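Local coordinates for protein D-alanine--D-alanine ligase (Acinetobacter baumannii ACICU, PDB 5D8D) that probably joins two D-alanine molecules into D-alanyl-D-alanine at the expense of ATP, for the peptidoglycan of the bacterial cell wall, at residues G15-R21 with F45-D49; S51-L55 with I75-L79; S187-G191 with L295-I299; G250-I254 with S279-K283. All blocks are in the same frame, centred on the assembly; numbering follows the deposited sequence.

Interaction 1 of 4, residues G15-R21 with F45-D49; sequences GGKSAER and FDPQD
Two loops at the C-terminal ends of neighbouring parallel strands meet here in the N-terminal, Rossmann-like domain: 15-21 is the glycine-containing loop between strand 9-13 and helix 21-37; the loop 45-49 leaves strand 41-45. The glycines run at positive phi, G15 at 83/-103 and G16 at 86/-161. S18 to R21 then form a type I turn, S18 OG taking E20 N in an ST turn, with E20 as the N-cap of the helix. CA pairs are G15-D46 at 5.7 Å and G16-Q48 at 4.8 Å. F45 is still extended, within the strand. D46, chi1 t, carries the contact: its OD1 accepts G16 N at 3.0 Å and, in an Asx turn, Q48 N at 3.2 Å, while OD2 faces the guanidinium of R21 nearly in its plane, in a salt bridge. A CB on G15 would clash with D46 OD2. P47 sets CG 4.3 Å from G16 CA, and its ring packs on W81 of the second subunit. Q48, chi1 and chi2 both t, reaches back over one face of the guanidinium, with OE1 3.6 Å from R21 CZ. Residues 47-49 have helical phi/psi, and D49 N bonds to D46 O at 2.9 Å. R21 is extended, chi1 to chi3 all t, so that NH1 and NH2 each lie 3.0 Å from D46 OD2, and NH1 also donates to G16 O at 2.9 Å.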
loop_
_atom_site.group_PDB
_atom_site.type_symbol
_atom_site.label_atom_id
_atom_site.label_comp_id
_atom_site.label_asym_id
_atom_site.label_seq_id
_atom_site.Cartn_x
_atom_site.Cartn_y
_atom_site.Cartn_z
ATOM N N GLY A 15 -14.557 -0.159 16.585
ATOM C CA GLY A 15 -15.246 1.120 16.318
ATOM C C GLY A 15 -14.526 1.939 15.267
ATOM O O GLY A 15 -14.597 1.664 14.091
ATOM N N GLY A 16 -13.810 2.954 15.713
ATOM C CA GLY A 16 -12.955 3.731 14.851
ATOM C C GLY A 16 -13.729 4.831 14.193
ATOM O O GLY A 16 -14.812 5.179 14.638
ATOM N N LYS A 17 -13.162 5.344 13.105
ATOM C CA LYS A 17 -13.627 6.577 12.462
ATOM C C LYS A 17 -14.325 6.376 11.108
ATOM O O LYS A 17 -14.724 7.351 10.498
ATOM C CB LYS A 17 -12.442 7.535 12.287
ATOM C CG LYS A 17 -11.371 7.098 11.271
ATOM C CD LYS A 17 -10.227 8.090 11.279
ATOM C CE LYS A 17 -8.971 7.532 10.616
ATOM N NZ LYS A 17 -7.862 8.486 10.895
ATOM N N SER A 18 -14.465 5.136 10.640
ATOM C CA SER A 18 -15.015 4.875 9.320
ATOM C C SER A 18 -16.568 4.806 9.234
ATOM O O SER A 18 -17.288 4.783 10.228
ATOM C CB SER A 18 -14.409 3.604 8.759
ATOM O OG SER A 18 -15.005 2.456 9.288
ATOM N N ALA A 19 -17.056 4.767 8.005
ATOM C CA ALA A 19 -18.468 4.490 7.713
ATOM C C ALA A 19 -18.963 3.190 8.372
ATOM O O ALA A 19 -20.131 3.099 8.746
ATOM C CB ALA A 19 -18.684 4.414 6.201
ATOM N N GLU A 20 -18.051 2.229 8.534
ATOM C CA GLU A 20 -18.337 0.906 9.087
ATOM C C GLU A 20 -18.110 0.823 10.629
ATOM O O GLU A 20 -18.004 -0.249 11.182
ATOM C CB GLU A 20 -17.460 -0.114 8.371
ATOM C CG GLU A 20 -17.649 -0.159 6.842
ATOM C CD GLU A 20 -16.998 0.998 6.052
ATOM O OE1 GLU A 20 -17.330 1.175 4.847
ATOM O OE2 GLU A 20 -16.162 1.747 6.627
ATOM N N ARG A 21 -18.034 1.952 11.319
ATOM C CA ARG A 21 -17.881 1.952 12.762
ATOM C C ARG A 21 -18.864 1.036 13.491
ATOM O O ARG A 21 -18.443 0.259 14.386
ATOM C CB ARG A 21 -18.027 3.390 13.297
ATOM C CG ARG A 21 -18.155 3.520 14.787
ATOM C CD ARG A 21 -18.160 4.971 15.233
ATOM N NE ARG A 21 -18.316 4.993 16.679
ATOM C CZ ARG A 21 -17.340 4.771 17.564
ATOM N NH1 ARG A 21 -16.069 4.556 17.189
ATOM N NH2 ARG A 21 -17.646 4.763 18.846
ATOM N N PHE A 45 -10.495 -1.154 22.880
ATOM C CA PHE A 45 -9.722 0.053 22.637
ATOM C C PHE A 45 -10.331 0.652 21.415
ATOM O O PHE A 45 -10.191 0.094 20.320
ATOM C CB PHE A 45 -8.263 -0.309 22.359
ATOM C CG PHE A 45 -7.323 0.852 22.407
ATOM C CD1 PHE A 45 -7.427 1.902 21.516
ATOM C CD2 PHE A 45 -6.298 0.869 23.315
ATOM C CE1 PHE A 45 -6.557 2.962 21.556
ATOM C CE2 PHE A 45 -5.425 1.923 23.360
ATOM C CZ PHE A 45 -5.547 2.965 22.474
ATOM N N ASP A 46 -10.978 1.795 21.595
ATOM C CA ASP A 46 -11.631 2.475 20.514
ATOM C C ASP A 46 -10.806 3.675 20.133
ATOM O O ASP A 46 -10.867 4.692 20.841
ATOM C CB ASP A 46 -13.058 2.904 20.895
ATOM C CG ASP A 46 -13.837 3.403 19.698
ATOM O OD1 ASP A 46 -13.224 3.655 18.618
ATOM O OD2 ASP A 46 -15.066 3.529 19.813
ATOM N N PRO A 47 -10.074 3.602 18.987
ATOM C CA PRO A 47 -9.147 4.695 18.661
ATOM C C PRO A 47 -9.794 6.002 18.275
ATOM O O PRO A 47 -9.088 7.004 18.163
ATOM C CB PRO A 47 -8.307 4.128 17.521
ATOM C CG PRO A 47 -9.196 3.125 16.885
ATOM C CD PRO A 47 -10.010 2.524 17.988
ATOM N N GLN A 48 -11.103 6.010 18.065
ATOM C CA GLN A 48 -11.841 7.264 17.980
ATOM C C GLN A 48 -11.826 8.028 19.321
ATOM O O GLN A 48 -11.751 9.236 19.306
ATOM C CB GLN A 48 -13.295 7.042 17.534
ATOM C CG GLN A 48 -14.050 8.335 17.174
ATOM C CD GLN A 48 -15.566 8.144 17.047
ATOM O OE1 GLN A 48 -16.318 8.172 18.055
ATOM N NE2 GLN A 48 -16.031 7.969 15.799
ATOM N N ASP A 49 -11.926 7.332 20.452
ATOM C CA ASP A 49 -12.026 7.965 21.769
ATOM C C ASP A 49 -10.705 8.030 22.537
ATOM O O ASP A 49 -10.472 8.972 23.292
ATOM C CB ASP A 49 -13.054 7.236 22.658
ATOM C CG ASP A 49 -14.493 7.139 22.029
ATOM O OD1 ASP A 49 -14.898 7.909 21.108
ATOM O OD2 ASP A 49 -15.225 6.242 22.499
#

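Interaction 2 of 4, residues S51-L55 with I75-L79; sequences SVTEL and IQGVL
S51 opens the first segment extended, its OG hydrogen-bonded to T53 OG1 at 2.9 Å, before a 3-10 turn over 52-55 with E54 N bonded to S51 O at 3.1 Å and L55 N to V52 O at 3.2 Å. The partner 75-79 is alpha-helical, L79 N to I75 O 3.1 Å, with I75 at t, p and L79 at m, t. V52, chi1 m, points toward this helix, with CA 7.5 Å from V78 CA, CB 4.0 Å from V78 CG2 and CG1 4.0 Å from I75 CD1. This is core packing of the Rossmann-like N-terminal domain, where the connection between strands 41-45 and 60-63 meets helix 74-81 at the subunit interface, V52 packing on L82, and V78 on G77, both of the second subunit. T53 turns away. One 3-10 turn on from V52, L55 (m, t) points toward the helix, CA 8.0 Å from L79 CA. Its CD1 sits among three side chains: L79 CD2 at 3.8 Å, V78 CG2 at 3.9 Å and I75 CD1 at 4.3 Å.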
loop_
_atom_site.group_PDB
_atom_site.type_symbol
_atom_site.label_atom_id
_atom_site.label_comp_id
_atom_site.label_asym_id
_atom_site.label_seq_id
_atom_site.Cartn_x
_atom_site.Cartn_y
_atom_site.Cartn_z
ATOM N N SER A 51 -6.529 7.963 22.428
ATOM C CA SER A 51 -5.357 8.180 21.616
ATOM C C SER A 51 -4.702 6.856 21.313
ATOM O O SER A 51 -4.465 6.095 22.220
ATOM C CB SER A 51 -4.365 9.052 22.339
ATOM O OG SER A 51 -3.243 9.304 21.521
ATOM N N VAL A 52 -4.402 6.591 20.041
ATOM C CA VAL A 52 -3.572 5.417 19.664
ATOM C C VAL A 52 -2.190 5.301 20.331
ATOM O O VAL A 52 -1.626 4.226 20.392
ATOM C CB VAL A 52 -3.344 5.319 18.157
ATOM C CG1 VAL A 52 -4.676 5.222 17.444
ATOM C CG2 VAL A 52 -2.543 6.498 17.626
ATOM N N THR A 53 -1.649 6.388 20.851
ATOM C CA THR A 53 -0.407 6.310 21.661
ATOM C C THR A 53 -0.527 5.469 22.906
ATOM O O THR A 53 0.455 4.930 23.373
ATOM C CB THR A 53 0.129 7.701 22.062
ATOM O OG1 THR A 53 -0.850 8.419 22.840
ATOM C CG2 THR A 53 0.499 8.472 20.788
ATOM N N GLU A 54 -1.747 5.329 23.408
ATOM C CA GLU A 54 -2.047 4.511 24.609
ATOM C C GLU A 54 -2.034 2.985 24.390
ATOM O O GLU A 54 -2.166 2.207 25.341
ATOM C CB GLU A 54 -3.366 4.981 25.218
ATOM C CG GLU A 54 -3.329 6.466 25.594
ATOM C CD GLU A 54 -4.593 6.974 26.278
ATOM O OE1 GLU A 54 -5.157 6.231 27.107
ATOM O OE2 GLU A 54 -5.007 8.122 26.005
ATOM N N LEU A 55 -1.817 2.574 23.143
ATOM C CA LEU A 55 -1.583 1.193 22.780
ATOM C C LEU A 55 -0.304 0.656 23.357
ATOM O O LEU A 55 -0.116 -0.560 23.432
ATOM C CB LEU A 55 -1.554 1.022 21.237
ATOM C CG LEU A 55 -2.930 1.015 20.540
ATOM C CD1 LEU A 55 -2.799 1.183 19.034
ATOM C CD2 LEU A 55 -3.688 -0.266 20.830
ATOM N N ILE A 75 -3.788 1.939 10.948
ATOM C CA ILE A 75 -3.656 1.454 12.308
ATOM C C ILE A 75 -2.475 0.485 12.371
ATOM O O ILE A 75 -1.818 0.414 13.401
ATOM C CB ILE A 75 -4.966 0.829 12.867
ATOM C CG1 ILE A 75 -4.909 0.598 14.397
ATOM C CG2 ILE A 75 -5.255 -0.517 12.195
ATOM C CD1 ILE A 75 -4.836 1.838 15.255
ATOM N N GLN A 76 -2.210 -0.253 11.286
ATOM C CA GLN A 76 -1.047 -1.173 11.227
ATOM C C GLN A 76 0.266 -0.356 11.244
ATOM O O GLN A 76 1.261 -0.760 11.830
ATOM C CB GLN A 76 -1.082 -1.999 9.956
ATOM C CG GLN A 76 -2.219 -3.020 9.803
ATOM C CD GLN A 76 -3.587 -2.411 9.595
ATOM O OE1 GLN A 76 -3.714 -1.241 9.327
ATOM N NE2 GLN A 76 -4.612 -3.199 9.743
ATOM N N GLY A 77 0.240 0.815 10.602
ATOM C CA GLY A 77 1.330 1.788 10.679
ATOM C C GLY A 77 1.690 2.128 12.111
ATOM O O GLY A 77 2.878 2.008 12.521
ATOM N N VAL A 78 0.675 2.513 12.896
ATOM C CA VAL A 78 0.952 2.883 14.306
ATOM C C VAL A 78 1.467 1.698 15.104
ATOM O O VAL A 78 2.373 1.837 15.934
ATOM C CB VAL A 78 -0.148 3.710 15.089
ATOM C CG1 VAL A 78 -1.159 4.423 14.188
ATOM C CG2 VAL A 78 -0.811 2.925 16.184
ATOM N N LEU A 79 0.919 0.537 14.829
ATOM C CA LEU A 79 1.308 -0.627 15.568
ATOM C C LEU A 79 2.748 -1.010 15.260
ATOM O O LEU A 79 3.476 -1.377 16.174
ATOM C CB LEU A 79 0.351 -1.786 15.298
ATOM C CG LEU A 79 -1.028 -1.582 15.897
ATOM C CD1 LEU A 79 -1.936 -2.563 15.238
ATOM C CD2 LEU A 79 -1.050 -1.804 17.410
#

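Interaction 3 of 4, residues S187-G191 with L295-I299; sequences SFLNG and LCVAI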
loop_
_atom_site.group_PDB
_atom_site.type_symbol
_atom_site.label_atom_id
_atom_site.label_comp_id
_atom_site.label_asym_id
_atom_site.label_seq_id
_atom_site.Cartn_x
_atom_site.Cartn_y
_atom_site.Cartn_z
ATOM N N SER A 187 -12.389 -17.930 2.918
ATOM C CA SER A 187 -11.868 -17.338 4.132
ATOM C C SER A 187 -10.506 -17.903 4.434
ATOM O O SER A 187 -10.165 -18.970 3.973
ATOM C CB SER A 187 -12.809 -17.623 5.303
ATOM O OG SER A 187 -14.094 -17.070 5.077
ATOM N N PHE A 188 -9.731 -17.194 5.244
ATOM C CA PHE A 188 -8.380 -17.649 5.549
ATOM C C PHE A 188 -8.171 -17.681 7.037
ATOM O O PHE A 188 -8.671 -16.829 7.743
ATOM C CB PHE A 188 -7.319 -16.772 4.826
ATOM C CG PHE A 188 -7.124 -17.142 3.380
ATOM C CD1 PHE A 188 -8.004 -16.680 2.414
ATOM C CD2 PHE A 188 -6.103 -18.006 3.000
ATOM C CE1 PHE A 188 -7.884 -17.054 1.094
ATOM C CE2 PHE A 188 -5.959 -18.380 1.663
ATOM C CZ PHE A 188 -6.851 -17.882 0.707
ATOM N N LEU A 189 -7.466 -18.697 7.486
ATOM C CA LEU A 189 -7.039 -18.812 8.852
ATOM C C LEU A 189 -5.682 -19.475 8.906
ATOM O O LEU A 189 -5.425 -20.408 8.197
ATOM C CB LEU A 189 -8.040 -19.592 9.673
ATOM C CG LEU A 189 -7.684 -19.725 11.138
ATOM C CD1 LEU A 189 -7.681 -18.404 11.833
ATOM C CD2 LEU A 189 -8.619 -20.661 11.840
ATOM N N ASN A 190 -4.825 -18.956 9.769
ATOM C CA ASN A 190 -3.387 -19.274 9.815
ATOM C C ASN A 190 -2.746 -19.395 8.426
ATOM O O ASN A 190 -2.118 -20.387 8.054
ATOM C CB ASN A 190 -3.159 -20.467 10.727
ATOM C CG ASN A 190 -3.685 -20.211 12.149
ATOM O OD1 ASN A 190 -3.778 -19.053 12.606
ATOM N ND2 ASN A 190 -4.040 -21.282 12.847
ATOM N N GLY A 191 -2.983 -18.348 7.652
ATOM C CA GLY A 191 -2.522 -18.252 6.287
ATOM C C GLY A 191 -3.143 -19.181 5.277
ATOM O O GLY A 191 -2.807 -19.059 4.115
ATOM N N LEU A 295 -11.822 -19.906 17.127
ATOM C CA LEU A 295 -11.433 -19.071 15.998
ATOM C C LEU A 295 -10.700 -17.798 16.481
ATOM O O LEU A 295 -9.653 -17.443 15.926
ATOM C CB LEU A 295 -12.671 -18.719 15.150
ATOM C CG LEU A 295 -12.558 -17.601 14.142
ATOM C CD1 LEU A 295 -11.464 -17.957 13.147
ATOM C CD2 LEU A 295 -13.884 -17.367 13.448
ATOM N N CYS A 296 -11.219 -17.150 17.529
ATOM C CA CYS A 296 -10.627 -15.920 18.021
ATOM C C CYS A 296 -9.265 -16.185 18.626
ATOM O O CYS A 296 -8.329 -15.487 18.344
ATOM C CB CYS A 296 -11.540 -15.206 18.997
ATOM S SG CYS A 296 -13.029 -14.506 18.228
ATOM N N VAL A 297 -9.116 -17.223 19.417
ATOM C CA VAL A 297 -7.778 -17.564 19.901
ATOM C C VAL A 297 -6.781 -17.847 18.725
ATOM O O VAL A 297 -5.620 -17.424 18.748
ATOM C CB VAL A 297 -7.856 -18.725 20.907
ATOM C CG1 VAL A 297 -6.481 -19.332 21.191
ATOM C CG2 VAL A 297 -8.475 -18.215 22.207
ATOM N N ALA A 298 -7.250 -18.524 17.696
ATOM C CA ALA A 298 -6.385 -18.898 16.585
ATOM C C ALA A 298 -5.946 -17.671 15.762
ATOM O O ALA A 298 -4.791 -17.586 15.319
ATOM C CB ALA A 298 -7.078 -19.936 15.705
ATOM N N ILE A 299 -6.852 -16.725 15.549
ATOM C CA ILE A 299 -6.473 -15.455 14.954
ATOM C C ILE A 299 -5.384 -14.794 15.840
ATOM O O ILE A 299 -4.337 -14.400 15.356
ATOM C CB ILE A 299 -7.705 -14.548 14.727
ATOM C CG1 ILE A 299 -8.580 -15.134 13.612
ATOM C CG2 ILE A 299 -7.314 -13.113 14.361
ATOM C CD1 ILE A 299 -10.027 -14.616 13.572
#
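The bump in this contact is L189, the last residue of strand 181-189, and it settles into a shallow hollow on helix 292-301. On one side of the hollow is A298, whose small CB points toward the strand; on the other are L295 and I299. L189 reaches in with chi1 t and chi2 p, and its CD1 sits over all three: I299 CG1 at 3.8 Å, L295 CD1 at 4.0 Å and A298 CB at 4.2 Å. Four residues apart in the helix, with I299 N bonded to L295 O at 2.9 Å, L295 and I299 lie on the same side of it. The axes of strand 187-189 and helix 295-299 pass 10.4 Å apart at 66°, an oblique crossing. L189 supplies most of the strand segment's buried surface, and N190 adds a smaller share. Beyond L189 the chain turns off through N190 and G191, both at positive phi, and the N190 side chain lies along the exposed rim of the hollow near the A298 carbonyl. Y290 also packs on L189, and W251 on I299, extending the apolar patch. Neither segment touches the second subunit. The whole is a helix packed on an antiparallel sheet, the alpha/beta layering of the C-terminal ATP-grasp domain of D-alanine–D-alanine ligases.

Interaction 4 of 4, residues G250-I254 with S279-K283; sequences GWGRI and SLVPK
G250 has positive phi (80/-80), W251 is extended (-149/170), and strand 252-259 starts at G252, whose 143/-179 backbone would press any CB against the preceding carbonyl. In the second segment S279 is extended (-79/159) and the helix follows, with V281 at -61/-42. The closest CA pair is R253-V281 at 7.5 Å, and no hydrogen bond joins the segments. V281, chi1 t, is the residue in the middle: its CG2 rests 3.5 Å from R253 CG and 4.4 Å from G252 O, while CG1 meets the edge of the W251 indole, 4.1 Å from CE3, with W251 at chi1 p. R253 points toward the helix with chi1 m, chi2 t and chi3 p, and L280, chi1 m, lays CD1 over one face of the guanidinium, 4.2 Å from CZ. The polar end of R253 is held by its own sheet, NE bonding T185 OG1 and NH2 making a salt bridge to D255, a predicted magnesium ligand. Thus, in this ATP-grasp domain, the helix supplies only an apolar cover here, against the aliphatic stem and one guanidinium face of an arginine whose charge is directed to the probable metal site.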
loop_
_atom_site.group_PDB
_atom_site.type_symbol
_atom_site.label_atom_id
_atom_site.label_comp_id
_atom_site.label_asym_id
_atom_site.label_seq_id
_atom_site.Cartn_x
_atom_site.Cartn_y
_atom_site.Cartn_z
ATOM N N GLY A 250 -2.219 -14.262 7.774
ATOM C CA GLY A 250 -3.075 -14.672 8.890
ATOM C C GLY A 250 -4.513 -15.051 8.517
ATOM O O GLY A 250 -4.846 -16.204 8.404
ATOM N N TRP A 251 -5.360 -14.078 8.334
ATOM C CA TRP A 251 -6.729 -14.357 8.105
ATOM C C TRP A 251 -7.293 -13.288 7.222
ATOM O O TRP A 251 -6.642 -12.327 6.970
ATOM C CB TRP A 251 -7.437 -14.443 9.451
ATOM C CG TRP A 251 -7.687 -13.138 10.108
ATOM C CD1 TRP A 251 -6.768 -12.241 10.547
ATOM C CD2 TRP A 251 -8.972 -12.593 10.437
ATOM N NE1 TRP A 251 -7.401 -11.163 11.121
ATOM C CE2 TRP A 251 -8.753 -11.358 11.055
ATOM C CE3 TRP A 251 -10.294 -13.040 10.260
ATOM C CZ2 TRP A 251 -9.806 -10.554 11.499
ATOM C CZ3 TRP A 251 -11.348 -12.234 10.698
ATOM C CH2 TRP A 251 -11.092 -11.013 11.318
ATOM N N GLY A 252 -8.501 -13.488 6.739
ATOM C CA GLY A 252 -9.087 -12.658 5.699
ATOM C C GLY A 252 -9.938 -13.476 4.728
ATOM O O GLY A 252 -10.094 -14.696 4.870
ATOM N N ARG A 253 -10.479 -12.793 3.739
ATOM C CA ARG A 253 -11.332 -13.409 2.737
ATOM C C ARG A 253 -10.872 -12.954 1.362
ATOM O O ARG A 253 -10.477 -11.782 1.201
ATOM C CB ARG A 253 -12.760 -12.948 2.911
ATOM C CG ARG A 253 -13.487 -13.477 4.138
ATOM C CD ARG A 253 -14.852 -12.791 4.323
ATOM N NE ARG A 253 -15.532 -12.680 3.040
ATOM C CZ ARG A 253 -16.376 -11.724 2.673
ATOM N NH1 ARG A 253 -16.736 -10.756 3.513
ATOM N NH2 ARG A 253 -16.891 -11.761 1.435
ATOM N N ILE A 254 -10.935 -13.871 0.393
ATOM C CA ILE A 254 -10.864 -13.525 -1.008
ATOM C C ILE A 254 -12.218 -13.798 -1.604
ATOM O O ILE A 254 -12.777 -14.880 -1.395
ATOM C CB ILE A 254 -9.880 -14.426 -1.737
ATOM C CG1 ILE A 254 -8.471 -14.292 -1.114
ATOM C CG2 ILE A 254 -9.888 -14.126 -3.241
ATOM C CD1 ILE A 254 -7.649 -13.130 -1.612
ATOM N N SER A 279 -21.529 -12.819 10.070
ATOM C CA SER A 279 -20.345 -12.752 9.191
ATOM C C SER A 279 -19.891 -14.115 8.700
ATOM O O SER A 279 -20.173 -15.123 9.299
ATOM C CB SER A 279 -19.166 -12.062 9.919
ATOM O OG SER A 279 -19.411 -10.672 10.160
ATOM N N LEU A 280 -19.142 -14.129 7.615
ATOM C CA LEU A 280 -18.837 -15.367 6.896
ATOM C C LEU A 280 -17.625 -16.157 7.375
ATOM O O LEU A 280 -17.640 -17.378 7.285
ATOM C CB LEU A 280 -18.715 -15.065 5.416
ATOM C CG LEU A 280 -20.083 -14.739 4.784
ATOM C CD1 LEU A 280 -20.014 -13.599 3.790
ATOM C CD2 LEU A 280 -20.613 -15.993 4.125
ATOM N N VAL A 281 -16.590 -15.504 7.898
ATOM C CA VAL A 281 -15.408 -16.218 8.400
ATOM C C VAL A 281 -15.737 -17.177 9.559
ATOM O O VAL A 281 -15.210 -18.298 9.577
ATOM C CB VAL A 281 -14.206 -15.260 8.732
ATOM C CG1 VAL A 281 -13.079 -15.970 9.533
ATOM C CG2 VAL A 281 -13.624 -14.621 7.448
ATOM N N PRO A 282 -16.593 -16.767 10.525
ATOM C CA PRO A 282 -17.013 -17.746 11.552
ATOM C C PRO A 282 -17.723 -18.989 10.997
ATOM O O PRO A 282 -17.465 -20.100 11.492
ATOM C CB PRO A 282 -17.935 -16.941 12.470
ATOM C CG PRO A 282 -17.426 -15.552 12.344
ATOM C CD PRO A 282 -17.025 -15.406 10.893
ATOM N N LYS A 283 -18.600 -18.774 10.017
ATOM C CA LYS A 283 -19.250 -19.844 9.244
ATOM C C LYS A 283 -18.224 -20.859 8.750
ATOM O O LYS A 283 -18.320 -22.069 9.016
ATOM C CB LYS A 283 -19.999 -19.278 8.012
ATOM C CG LYS A 283 -21.516 -19.294 8.001
ATOM C CD LYS A 283 -22.177 -18.280 8.956
ATOM C CE LYS A 283 -23.464 -17.672 8.357
ATOM N NZ LYS A 283 -24.459 -17.220 9.369
#

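From the N terminus, interaction 1 comes first, joining the loop after strand 9-13 to the one after strand 41-45 and so closing a strand-helix-strand unit. Interaction 2 opens just beyond it, bringing the chain back through strand 60-63 to helix 74-81; the two touch, F45 and P47 packing on segment 51-55, and both reach the second subunit. The remaining pair belongs to the ATP-grasp part, with no direct touch to the first two. Interaction 3 spans more than a hundred residues, from 187-191 to 295-299, and interaction 4 falls wholly within that span. They share a sheet, strands 181-189 and 252-259 being neighbours, and cover it with consecutive helices, 280-286 and 292-301.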